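Local coordinates for trwC protein (Escherichia coli, PDB 1OMH), which acts as a conjugative relaxase whose N-terminal domain, the part described here, recognises and processes origin-of-transfer DNA and can bind a metal ion through histidines, at residues I12-A16 and F55-A60; A98-G102 and R278-Q282; D103-A109 and E203-Y209; Q120-R124 and Y191-V195. Numbering follows the deposited sequence.

Interaction 1: residues I12-A16 and F55-A60. With SO4 (sulfate ion), chain E.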
loop_
_atom_site.group_PDB
_atom_site.type_symbol
_atom_site.label_atom_id
_atom_site.label_comp_id
_atom_site.label_asym_id
_atom_site.label_seq_id
_atom_site.Cartn_x
_atom_site.Cartn_y
_atom_site.Cartn_z
ATOM N N ILE B 12 6.093 14.773 -2.376
ATOM C CA ILE B 12 6.605 14.335 -3.666
ATOM C C ILE B 12 7.942 13.603 -3.541
ATOM O O ILE B 12 8.237 12.705 -4.331
ATOM C CB ILE B 12 6.710 15.521 -4.650
ATOM C CG1 ILE B 12 6.783 14.993 -6.081
ATOM C CG2 ILE B 12 7.916 16.380 -4.314
ATOM C CD1 ILE B 12 6.345 16.009 -7.132
ATOM N N GLY B 13 8.735 13.973 -2.541
ATOM C CA GLY B 13 10.010 13.309 -2.335
ATOM C C GLY B 13 9.772 11.907 -1.798
ATOM O O GLY B 13 10.376 10.934 -2.255
ATOM N N ARG B 14 8.877 11.809 -0.820
ATOM C CA ARG B 14 8.534 10.533 -0.207
ATOM C C ARG B 14 7.992 9.576 -1.269
ATOM O O ARG B 14 8.446 8.439 -1.389
ATOM C CB ARG B 14 7.484 10.750 0.894
ATOM C CG ARG B 14 6.995 9.476 1.580
ATOM C CD ARG B 14 5.776 9.740 2.471
ATOM N NE ARG B 14 6.076 10.597 3.618
ATOM C CZ ARG B 14 6.845 10.239 4.646
ATOM N NH1 ARG B 14 7.403 9.033 4.685
ATOM N NH2 ARG B 14 7.061 11.091 5.642
ATOM N N ALA B 15 7.026 10.048 -2.048
ATOM C CA ALA B 15 6.421 9.234 -3.097
ATOM C C ALA B 15 7.457 8.750 -4.107
ATOM O O ALA B 15 7.391 7.617 -4.584
ATOM C CB ALA B 15 5.335 10.026 -3.808
ATOM N N ALA B 16 8.417 9.613 -4.427
ATOM C CA ALA B 16 9.456 9.269 -5.386
ATOM C C ALA B 16 10.437 8.242 -4.824
ATOM O O ALA B 16 11.014 7.458 -5.573
ATOM C CB ALA B 16 10.206 10.532 -5.819
ATOM N N PHE B 55 7.698 8.979 -13.881
ATOM C CA PHE B 55 6.939 8.949 -12.636
ATOM C C PHE B 55 6.989 10.268 -11.872
ATOM O O PHE B 55 5.953 10.754 -11.420
ATOM C CB PHE B 55 7.433 7.810 -11.738
ATOM C CG PHE B 55 6.614 7.620 -10.488
ATOM C CD1 PHE B 55 7.186 7.800 -9.233
ATOM C CD2 PHE B 55 5.274 7.252 -10.566
ATOM C CE1 PHE B 55 6.435 7.614 -8.066
ATOM C CE2 PHE B 55 4.514 7.063 -9.406
ATOM C CZ PHE B 55 5.096 7.245 -8.158
ATOM N N ARG B 56 8.179 10.851 -11.721
ATOM C CA ARG B 56 8.310 12.118 -10.998
ATOM C C ARG B 56 7.528 13.252 -11.662
ATOM O O ARG B 56 6.890 14.053 -10.981
ATOM C CB ARG B 56 9.785 12.534 -10.860
ATOM C CG ARG B 56 10.501 11.969 -9.631
ATOM C CD ARG B 56 11.971 12.407 -9.590
ATOM N NE ARG B 56 12.698 11.856 -8.448
ATOM C CZ ARG B 56 12.584 12.286 -7.195
ATOM N NH1 ARG B 56 13.292 11.714 -6.229
ATOM N NH2 ARG B 56 11.768 13.293 -6.903
ATOM N N GLU B 57 7.578 13.332 -12.985
ATOM C CA GLU B 57 6.854 14.396 -13.658
ATOM C C GLU B 57 5.350 14.191 -13.520
ATOM O O GLU B 57 4.620 15.141 -13.228
ATOM C CB GLU B 57 7.250 14.488 -15.132
ATOM C CG GLU B 57 7.123 13.212 -15.914
ATOM C CD GLU B 57 7.368 13.435 -17.393
ATOM O OE1 GLU B 57 6.375 13.543 -18.151
ATOM O OE2 GLU B 57 8.553 13.520 -17.791
ATOM N N LEU B 58 4.891 12.957 -13.719
ATOM C CA LEU B 58 3.471 12.663 -13.583
ATOM C C LEU B 58 3.009 13.106 -12.205
ATOM O O LEU B 58 1.928 13.675 -12.057
ATOM C CB LEU B 58 3.203 11.180 -13.786
ATOM C CG LEU B 58 3.303 10.703 -15.233
ATOM C CD1 LEU B 58 3.090 9.211 -15.287
ATOM C CD2 LEU B 58 2.267 11.422 -16.093
ATOM N N LEU B 59 3.833 12.862 -11.191
ATOM C CA LEU B 59 3.487 13.286 -9.840
ATOM C C LEU B 59 3.327 14.805 -9.860
ATOM O O LEU B 59 2.486 15.360 -9.159
ATOM C CB LEU B 59 4.591 12.899 -8.852
ATOM C CG LEU B 59 4.707 11.430 -8.428
ATOM C CD1 LEU B 59 6.034 11.208 -7.713
ATOM C CD2 LEU B 59 3.543 11.061 -7.518
ATOM N N ALA B 60 4.142 15.465 -10.677
ATOM C CA ALA B 60 4.105 16.920 -10.799
ATOM C C ALA B 60 2.961 17.386 -11.701
ATOM O O ALA B 60 2.732 18.587 -11.847
ATOM C CB ALA B 60 5.444 17.431 -11.339
HETATM S S SO4 E . 8.986 9.142 7.677
HETATM O O1 SO4 E . 10.151 8.525 8.339
HETATM O O2 SO4 E . 7.925 9.408 8.670
HETATM O O3 SO4 E . 8.467 8.220 6.649
HETATM O O4 SO4 E . 9.402 10.411 7.049
HETATM O O HOH W 1 13.110 11.097 -3.468
#
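Two short helices that pack on the five-stranded antiparallel sheet of the relaxase domain meet here, running roughly antiparallel: the axes of 12-16 and 55-60 approach to 10.4 Å at 145°. I12, A16 and R56 lose the most surface. I12 lies opposite L59 in register (7.0 Å between CA and CA). Its CB leaves sideways, yet the extended t,t side chain brings I12 CD1 across the gap to 4.0 Å from L59 CB and 4.2 Å from A60 N. Next to it, A15 CB meets L59 CD1 at 4.1 Å, and I12 and L59 both continue onto I82 of strand 81-89, so the pair is held to the sheet as well as to itself. At the other end A16 faces R56. The methyl A16 CB sits over one face of the R56 guanidinium, 3.3 Å from R56 CZ; the small A16 side chain leaves room for the arginine to lie over it. F55 presents its ring edge to the backbone, with F55 CE1 3.6 Å from A15 O, and is itself stacked edge-to-face with F148. R14 points elsewhere and binds a sulfate, probably from the crystallisation liquor. No direct hydrogen bond joins the helices; instead one water accepts from R56 NH1 at 2.8 Å and donates to G13 O at 3.0 Å.

Interaction 2: residues A98-G102 and R278-Q282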
loop_
_atom_site.group_PDB
_atom_site.type_symbol
_atom_site.label_atom_id
_atom_site.label_comp_id
_atom_site.label_asym_id
_atom_site.label_seq_id
_atom_site.Cartn_x
_atom_site.Cartn_y
_atom_site.Cartn_z
ATOM N N ALA B 98 7.116 -16.097 2.850
ATOM C CA ALA B 98 7.664 -15.650 1.578
ATOM C C ALA B 98 9.108 -15.166 1.625
ATOM O O ALA B 98 9.899 -15.483 0.739
ATOM C CB ALA B 98 6.793 -14.544 1.000
ATOM N N LEU B 99 9.453 -14.413 2.663
ATOM C CA LEU B 99 10.780 -13.815 2.764
ATOM C C LEU B 99 11.828 -14.538 3.603
ATOM O O LEU B 99 13.024 -14.397 3.355
ATOM C CB LEU B 99 10.630 -12.368 3.250
ATOM C CG LEU B 99 9.653 -11.530 2.407
ATOM C CD1 LEU B 99 9.480 -10.152 3.034
ATOM C CD2 LEU B 99 10.162 -11.399 0.974
ATOM N N VAL B 100 11.394 -15.285 4.606
ATOM C CA VAL B 100 12.341 -16.024 5.428
ATOM C C VAL B 100 12.439 -17.450 4.881
ATOM O O VAL B 100 13.528 -17.904 4.535
ATOM C CB VAL B 100 11.904 -16.049 6.901
ATOM C CG1 VAL B 100 12.981 -16.726 7.756
ATOM C CG2 VAL B 100 11.668 -14.622 7.388
ATOM N N ALA B 101 11.300 -18.144 4.798
ATOM C CA ALA B 101 11.261 -19.509 4.264
ATOM C C ALA B 101 11.640 -19.503 2.783
ATOM O O ALA B 101 12.176 -20.480 2.267
ATOM C CB ALA B 101 9.873 -20.115 4.443
ATOM N N GLY B 102 11.340 -18.404 2.099
ATOM C CA GLY B 102 11.695 -18.287 0.695
ATOM C C GLY B 102 10.722 -18.815 -0.344
ATOM O O GLY B 102 11.152 -19.320 -1.380
ATOM N N ARG B 278 18.774 -11.377 5.792
ATOM C CA ARG B 278 18.010 -12.602 5.541
ATOM C C ARG B 278 18.521 -13.713 6.460
ATOM O O ARG B 278 17.741 -14.491 7.026
ATOM C CB ARG B 278 18.179 -13.025 4.072
ATOM C CG ARG B 278 17.024 -13.842 3.478
ATOM C CD ARG B 278 16.738 -15.114 4.262
ATOM N NE ARG B 278 15.774 -15.990 3.593
ATOM C CZ ARG B 278 16.017 -16.652 2.464
ATOM N NH1 ARG B 278 15.080 -17.429 1.932
ATOM N NH2 ARG B 278 17.196 -16.540 1.866
ATOM N N ALA B 279 19.843 -13.786 6.596
ATOM C CA ALA B 279 20.477 -14.787 7.443
ATOM C C ALA B 279 20.042 -14.580 8.895
ATOM O O ALA B 279 19.859 -15.540 9.640
ATOM C CB ALA B 279 22.000 -14.684 7.323
ATOM N N GLU B 280 19.879 -13.322 9.292
ATOM C CA GLU B 280 19.451 -13.001 10.648
ATOM C C GLU B 280 18.019 -13.507 10.841
ATOM O O GLU B 280 17.695 -14.144 11.848
ATOM C CB GLU B 280 19.498 -11.481 10.880
ATOM C CG GLU B 280 19.147 -11.059 12.307
ATOM C CD GLU B 280 19.091 -9.542 12.503
ATOM O OE1 GLU B 280 19.829 -8.804 11.816
ATOM O OE2 GLU B 280 18.313 -9.089 13.369
ATOM N N TRP B 281 17.164 -13.210 9.867
ATOM C CA TRP B 281 15.769 -13.640 9.918
ATOM C C TRP B 281 15.683 -15.148 10.112
ATOM O O TRP B 281 14.961 -15.634 10.977
ATOM C CB TRP B 281 15.031 -13.275 8.618
ATOM C CG TRP B 281 14.801 -11.802 8.384
ATOM C CD1 TRP B 281 14.857 -10.794 9.314
ATOM C CD2 TRP B 281 14.410 -11.188 7.153
ATOM N NE1 TRP B 281 14.525 -9.592 8.732
ATOM C CE2 TRP B 281 14.243 -9.806 7.406
ATOM C CE3 TRP B 281 14.180 -11.671 5.857
ATOM C CZ2 TRP B 281 13.854 -8.904 6.410
ATOM C CZ3 TRP B 281 13.796 -10.773 4.868
ATOM C CH2 TRP B 281 13.638 -9.404 5.152
ATOM N N GLN B 282 16.419 -15.892 9.293
ATOM C CA GLN B 282 16.393 -17.346 9.391
ATOM C C GLN B 282 16.834 -17.823 10.767
ATOM O O GLN B 282 16.239 -18.740 11.340
ATOM C CB GLN B 282 17.267 -17.963 8.295
ATOM C CG GLN B 282 16.746 -17.629 6.900
ATOM C CD GLN B 282 17.591 -18.211 5.787
ATOM O OE1 GLN B 282 18.805 -18.016 5.747
ATOM N NE2 GLN B 282 16.948 -18.921 4.865
#
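R278 makes the polar link in this contact, reaching from helix 274-287 to the backbone at the C-terminal end of helix 92-99. R278 NE and R278 NH1 both donate to V100 O, each at 3.1 Å; the angles of 135° and 134° make both bonds weak, a fork on a single carbonyl. The same guanidinium runs on past the turn, with R278 NH1 3.7 Å from G102 CA. G102 has positive phi; a CB here would clash with that nitrogen and be jammed against the A101 carbonyl O. Beside the fork, V100 CG1 and Q282 CG meet at 4.0 Å. V100 is the most covered residue: its CG2 touches W281 CB at 3.8 Å. The indole then extends alongside L99, where L99 CB and W281 CZ3 are 3.9 Å apart, and W281 NE1 is hydrogen-bonded to R156 O. L99, V100 and W281 all touch P158 of strand 158-167, so the two helices pack together at the five-stranded sheet of the relaxase domain. The L99 side chain is about 7 Å from that of H161 and 8 Å from that of H150, which bind metal in other structures of this protein, though none is bound here.

Interaction 3: residues D103-A109 and E203-Y209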
loop_
_atom_site.group_PDB
_atom_site.type_symbol
_atom_site.label_atom_id
_atom_site.label_comp_id
_atom_site.label_asym_id
_atom_site.label_seq_id
_atom_site.Cartn_x
_atom_site.Cartn_y
_atom_site.Cartn_z
ATOM N N ASP B 103 9.422 -18.712 -0.090
ATOM C CA ASP B 103 8.436 -19.179 -1.063
ATOM C C ASP B 103 8.082 -18.039 -2.011
ATOM O O ASP B 103 7.244 -17.189 -1.701
ATOM C CB ASP B 103 7.176 -19.684 -0.359
ATOM C CG ASP B 103 6.167 -20.290 -1.325
ATOM O OD1 ASP B 103 5.214 -20.944 -0.848
ATOM O OD2 ASP B 103 6.319 -20.112 -2.556
ATOM N N ALA B 104 8.727 -18.032 -3.173
ATOM C CA ALA B 104 8.509 -16.999 -4.175
ATOM C C ALA B 104 7.073 -16.914 -4.683
ATOM O O ALA B 104 6.612 -15.835 -5.068
ATOM C CB ALA B 104 9.457 -17.208 -5.349
ATOM N N GLU B 105 6.361 -18.035 -4.687
ATOM C CA GLU B 105 4.984 -18.025 -5.174
ATOM C C GLU B 105 4.092 -17.155 -4.290
ATOM O O GLU B 105 3.055 -16.667 -4.736
ATOM C CB GLU B 105 4.430 -19.450 -5.253
ATOM C CG GLU B 105 5.244 -20.374 -6.156
ATOM C CD GLU B 105 5.414 -19.830 -7.563
ATOM O OE1 GLU B 105 4.399 -19.691 -8.281
ATOM O OE2 GLU B 105 6.566 -19.541 -7.955
ATOM N N ILE B 106 4.503 -16.956 -3.039
ATOM C CA ILE B 106 3.748 -16.119 -2.118
ATOM C C ILE B 106 3.882 -14.676 -2.594
ATOM O O ILE B 106 2.927 -13.894 -2.533
ATOM C CB ILE B 106 4.289 -16.222 -0.678
ATOM C CG1 ILE B 106 4.193 -17.664 -0.187
ATOM C CG2 ILE B 106 3.502 -15.285 0.252
ATOM C CD1 ILE B 106 2.788 -18.181 -0.089
ATOM N N ILE B 107 5.071 -14.327 -3.079
ATOM C CA ILE B 107 5.305 -12.980 -3.578
ATOM C C ILE B 107 4.346 -12.731 -4.736
ATOM O O ILE B 107 3.688 -11.699 -4.800
ATOM C CB ILE B 107 6.755 -12.792 -4.077
ATOM C CG1 ILE B 107 7.736 -13.046 -2.931
ATOM C CG2 ILE B 107 6.944 -11.371 -4.615
ATOM C CD1 ILE B 107 7.564 -12.116 -1.755
ATOM N N LYS B 108 4.270 -13.688 -5.652
ATOM C CA LYS B 108 3.373 -13.564 -6.796
ATOM C C LYS B 108 1.916 -13.494 -6.325
ATOM O O LYS B 108 1.100 -12.782 -6.913
ATOM C CB LYS B 108 3.553 -14.760 -7.736
ATOM C CG LYS B 108 2.581 -14.773 -8.907
ATOM N N ALA B 109 1.592 -14.241 -5.273
ATOM C CA ALA B 109 0.236 -14.249 -4.732
ATOM C C ALA B 109 -0.139 -12.845 -4.259
ATOM O O ALA B 109 -1.242 -12.359 -4.522
ATOM C CB ALA B 109 0.131 -15.241 -3.579
ATOM N N GLU B 203 -5.332 -17.107 -3.293
ATOM C CA GLU B 203 -4.062 -17.446 -3.922
ATOM C C GLU B 203 -3.198 -18.326 -3.027
ATOM O O GLU B 203 -2.523 -19.241 -3.510
ATOM C CB GLU B 203 -3.293 -16.173 -4.277
ATOM C CG GLU B 203 -3.908 -15.378 -5.402
ATOM C CD GLU B 203 -4.005 -16.182 -6.681
ATOM O OE1 GLU B 203 -2.994 -16.808 -7.067
ATOM O OE2 GLU B 203 -5.087 -16.186 -7.301
ATOM N N LEU B 204 -3.212 -18.038 -1.730
ATOM C CA LEU B 204 -2.429 -18.803 -0.763
ATOM C C LEU B 204 -2.956 -20.224 -0.624
ATOM O O LEU B 204 -2.184 -21.176 -0.492
ATOM C CB LEU B 204 -2.449 -18.113 0.604
ATOM C CG LEU B 204 -1.690 -16.786 0.654
ATOM C CD1 LEU B 204 -1.872 -16.132 2.011
ATOM C CD2 LEU B 204 -0.214 -17.046 0.371
ATOM N N GLN B 205 -4.274 -20.366 -0.645
ATOM C CA GLN B 205 -4.863 -21.688 -0.532
ATOM C C GLN B 205 -4.527 -22.528 -1.757
ATOM O O GLN B 205 -4.390 -23.740 -1.655
ATOM C CB GLN B 205 -6.370 -21.570 -0.328
ATOM C CG GLN B 205 -6.694 -21.208 1.103
ATOM C CD GLN B 205 -8.145 -20.878 1.322
ATOM O OE1 GLN B 205 -8.619 -20.862 2.460
ATOM N NE2 GLN B 205 -8.860 -20.593 0.239
ATOM N N LYS B 206 -4.363 -21.879 -2.905
ATOM C CA LYS B 206 -4.010 -22.593 -4.125
ATOM C C LYS B 206 -2.607 -23.172 -4.002
ATOM O O LYS B 206 -2.246 -24.105 -4.717
ATOM C CB LYS B 206 -4.059 -21.659 -5.338
ATOM C CG LYS B 206 -5.304 -21.806 -6.185
ATOM C CD LYS B 206 -5.136 -21.146 -7.550
ATOM C CE LYS B 206 -5.043 -19.633 -7.451
ATOM N NZ LYS B 206 -5.049 -19.000 -8.803
ATOM N N LEU B 207 -1.814 -22.610 -3.092
ATOM C CA LEU B 207 -0.445 -23.069 -2.878
ATOM C C LEU B 207 -0.394 -24.165 -1.825
ATOM O O LEU B 207 0.666 -24.719 -1.540
ATOM C CB LEU B 207 0.447 -21.892 -2.453
ATOM C CG LEU B 207 0.543 -20.732 -3.455
ATOM C CD1 LEU B 207 1.451 -19.648 -2.890
ATOM C CD2 LEU B 207 1.089 -21.233 -4.789
ATOM N N GLY B 208 -1.542 -24.470 -1.234
ATOM C CA GLY B 208 -1.581 -25.519 -0.236
ATOM C C GLY B 208 -1.402 -25.096 1.210
ATOM O O GLY B 208 -1.033 -25.922 2.049
ATOM N N TYR B 209 -1.638 -23.823 1.515
ATOM C CA TYR B 209 -1.515 -23.356 2.893
ATOM C C TYR B 209 -2.885 -23.307 3.540
ATOM O O TYR B 209 -3.878 -23.023 2.871
ATOM C CB TYR B 209 -0.909 -21.944 2.961
ATOM C CG TYR B 209 0.527 -21.857 2.514
ATOM C CD1 TYR B 209 0.861 -21.301 1.280
ATOM C CD2 TYR B 209 1.552 -22.361 3.312
ATOM C CE1 TYR B 209 2.187 -21.252 0.850
ATOM C CE2 TYR B 209 2.875 -22.318 2.892
ATOM C CZ TYR B 209 3.184 -21.765 1.666
ATOM O OH TYR B 209 4.491 -21.734 1.257
#
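I106 is the main bump of this contact. Both its chi angles lie near m, which brings I106 CD1 into a hollow lined by L204 CD2 at 3.2 Å, Y209 CE1 at 3.3 Å and L207 CD1 at 3.4 Å. L204 and L207 begin this hollow; the Schellman motif at G208 then ends the helix, its positive phi turning the chain so that the Y209 side chain points toward 103-109 and completes it. L207 in turn leans over the first turn of 104-109, with L207 CD1 3.8 Å from E105 CB. At the other end the backbones come closest, 5.4 Å between A109 CA and E203 CA, since the small A109 CB needs only to meet E203 CB at 3.6 Å. Y209 OH donates a very short bond, 2.4 Å, to D103 OD1, while D103 OD2 accepts from E105 N at 3.0 Å as the N-cap. Around it, V94 of helix 92-99 touches both I106 and L204, A98 backs I106, and F219 and L221 of strand 219-221 cover L204 and Y209.

Interaction 4: residues Q120-R124 and Y191-V195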
loop_
_atom_site.group_PDB
_atom_site.type_symbol
_atom_site.label_atom_id
_atom_site.label_comp_id
_atom_site.label_asym_id
_atom_site.label_seq_id
_atom_site.Cartn_x
_atom_site.Cartn_y
_atom_site.Cartn_z
ATOM N N GLN B 120 -10.470 -2.949 -9.102
ATOM C CA GLN B 120 -11.722 -2.507 -8.514
ATOM C C GLN B 120 -11.647 -1.062 -8.052
ATOM O O GLN B 120 -12.657 -0.346 -8.036
ATOM C CB GLN B 120 -12.122 -3.449 -7.377
ATOM C CG GLN B 120 -12.564 -4.802 -7.928
ATOM C CD GLN B 120 -13.032 -5.776 -6.867
ATOM O OE1 GLN B 120 -13.873 -5.448 -6.031
ATOM N NE2 GLN B 120 -12.498 -6.989 -6.907
ATOM N N ALA B 121 -10.450 -0.621 -7.684
ATOM C CA ALA B 121 -10.275 0.764 -7.276
ATOM C C ALA B 121 -10.418 1.591 -8.556
ATOM O O ALA B 121 -10.986 2.682 -8.544
ATOM C CB ALA B 121 -8.889 0.968 -6.666
ATOM N N GLU B 122 -9.917 1.049 -9.666
ATOM C CA GLU B 122 -9.996 1.754 -10.943
ATOM C C GLU B 122 -11.441 1.881 -11.432
ATOM O O GLU B 122 -11.809 2.873 -12.060
ATOM C CB GLU B 122 -9.145 1.043 -11.999
ATOM C CG GLU B 122 -9.187 1.704 -13.376
ATOM C CD GLU B 122 -8.202 1.088 -14.346
ATOM O OE1 GLU B 122 -8.156 -0.153 -14.433
ATOM O OE2 GLU B 122 -7.480 1.842 -15.030
ATOM N N ALA B 123 -12.257 0.875 -11.146
ATOM C CA ALA B 123 -13.657 0.911 -11.548
ATOM C C ALA B 123 -14.348 2.056 -10.813
ATOM O O ALA B 123 -15.454 2.459 -11.171
ATOM C CB ALA B 123 -14.338 -0.420 -11.218
ATOM N N ARG B 124 -13.680 2.585 -9.789
ATOM C CA ARG B 124 -14.224 3.683 -8.998
ATOM C C ARG B 124 -13.605 5.042 -9.333
ATOM O O ARG B 124 -13.952 6.049 -8.721
ATOM C CB ARG B 124 -14.054 3.386 -7.503
ATOM C CG ARG B 124 -14.914 2.229 -7.007
ATOM C CD ARG B 124 -14.546 1.822 -5.584
ATOM N NE ARG B 124 -15.518 0.892 -5.007
ATOM C CZ ARG B 124 -15.670 -0.376 -5.376
ATOM N NH1 ARG B 124 -14.907 -0.898 -6.330
ATOM N NH2 ARG B 124 -16.594 -1.127 -4.788
ATOM N N TYR B 191 -13.414 -1.589 2.202
ATOM C CA TYR B 191 -13.892 -2.597 1.259
ATOM C C TYR B 191 -12.779 -3.151 0.379
ATOM O O TYR B 191 -12.725 -4.353 0.125
ATOM C CB TYR B 191 -14.985 -2.020 0.357
ATOM C CG TYR B 191 -15.452 -2.994 -0.709
ATOM C CD1 TYR B 191 -16.366 -4.000 -0.407
ATOM C CD2 TYR B 191 -14.957 -2.922 -2.012
ATOM C CE1 TYR B 191 -16.777 -4.914 -1.382
ATOM C CE2 TYR B 191 -15.360 -3.825 -2.988
ATOM C CZ TYR B 191 -16.267 -4.818 -2.668
ATOM O OH TYR B 191 -16.659 -5.718 -3.634
ATOM N N LEU B 192 -11.903 -2.278 -0.112
ATOM C CA LEU B 192 -10.814 -2.727 -0.968
ATOM C C LEU B 192 -9.806 -3.557 -0.177
ATOM O O LEU B 192 -9.169 -4.456 -0.726
ATOM C CB LEU B 192 -10.138 -1.529 -1.641
ATOM C CG LEU B 192 -11.049 -0.804 -2.644
ATOM C CD1 LEU B 192 -10.412 0.504 -3.076
ATOM C CD2 LEU B 192 -11.319 -1.703 -3.849
ATOM N N GLY B 193 -9.671 -3.261 1.113
ATOM C CA GLY B 193 -8.763 -4.037 1.943
ATOM C C GLY B 193 -9.303 -5.453 2.074
ATOM O O GLY B 193 -8.548 -6.429 2.143
ATOM N N ALA B 194 -10.629 -5.565 2.094
ATOM C CA ALA B 194 -11.285 -6.864 2.215
ATOM C C ALA B 194 -11.102 -7.645 0.920
ATOM O O ALA B 194 -10.989 -8.870 0.933
ATOM C CB ALA B 194 -12.767 -6.676 2.530
ATOM N N VAL B 195 -11.069 -6.929 -0.200
ATOM C CA VAL B 195 -10.862 -7.557 -1.501
ATOM C C VAL B 195 -9.432 -8.101 -1.594
ATOM O O VAL B 195 -9.202 -9.194 -2.124
ATOM C CB VAL B 195 -11.078 -6.553 -2.653
ATOM C CG1 VAL B 195 -10.778 -7.219 -3.986
ATOM C CG2 VAL B 195 -12.518 -6.023 -2.625
HETATM O O HOH W 2 -15.694 -7.741 -4.939
#
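Y191 comes first on the 191-195 face, its ring directed toward the end of helix 104-122. Its CE2 lies 3.5 Å from R124 NH2, and its hydroxyl meets Q120 through a water, which is 2.6 Å from Y191 OH and donates to Q120 OE1 at 3.1 Å. L192, the next residue, carries the largest buried area. Its CB points sideways, but its two methyls reach the other helix: L192 CD1 is 3.9 Å from A121 CB, L192 CD2 is 4.0 Å from Q120 CB, and the latter methyl also lies 4.4 Å from R124 NH1. The next residue to meet the partner is V195, one helical turn after Y191, with V195 CG1 3.4 Å from Q120 NE2. The partner segment is braced within itself, as R124 NH1 donates to Q120 O at 2.9 Å and so holds the arginine beside Y191. The bound DNA comes within about 4 Å of this contact at the nearest atoms. With no direct hydrogen bond between the segments, their association rests on the apolar contact of L192 with A121 and Q120 CB and on van der Waals packing of polar side chains, with one water as the polar link.

In the fold
Interactions 3 and 4 join the same two helices, 104-122 and 189-206, near opposite ends of the pairing, with centres 21 Å apart. Interaction 2 touches interaction 3 directly, A98 CB lying 3.5 Å from I106 CB, so helix 92-99 and the C-terminal helix extend that packing. Interaction 1 stands apart, across the chain's centre from interaction 3. None is wholly core: each mixes buried residues with at least one exposed one. Interactions 1 and 4 have water-mediated polar links and no direct hydrogen bonds, and come within about 5 and 4 Å of the DNA at the nearest atoms, whereas interactions 2 and 3, each about 10 Å from it, use direct bonds, weak in interaction 2 and very short in interaction 3.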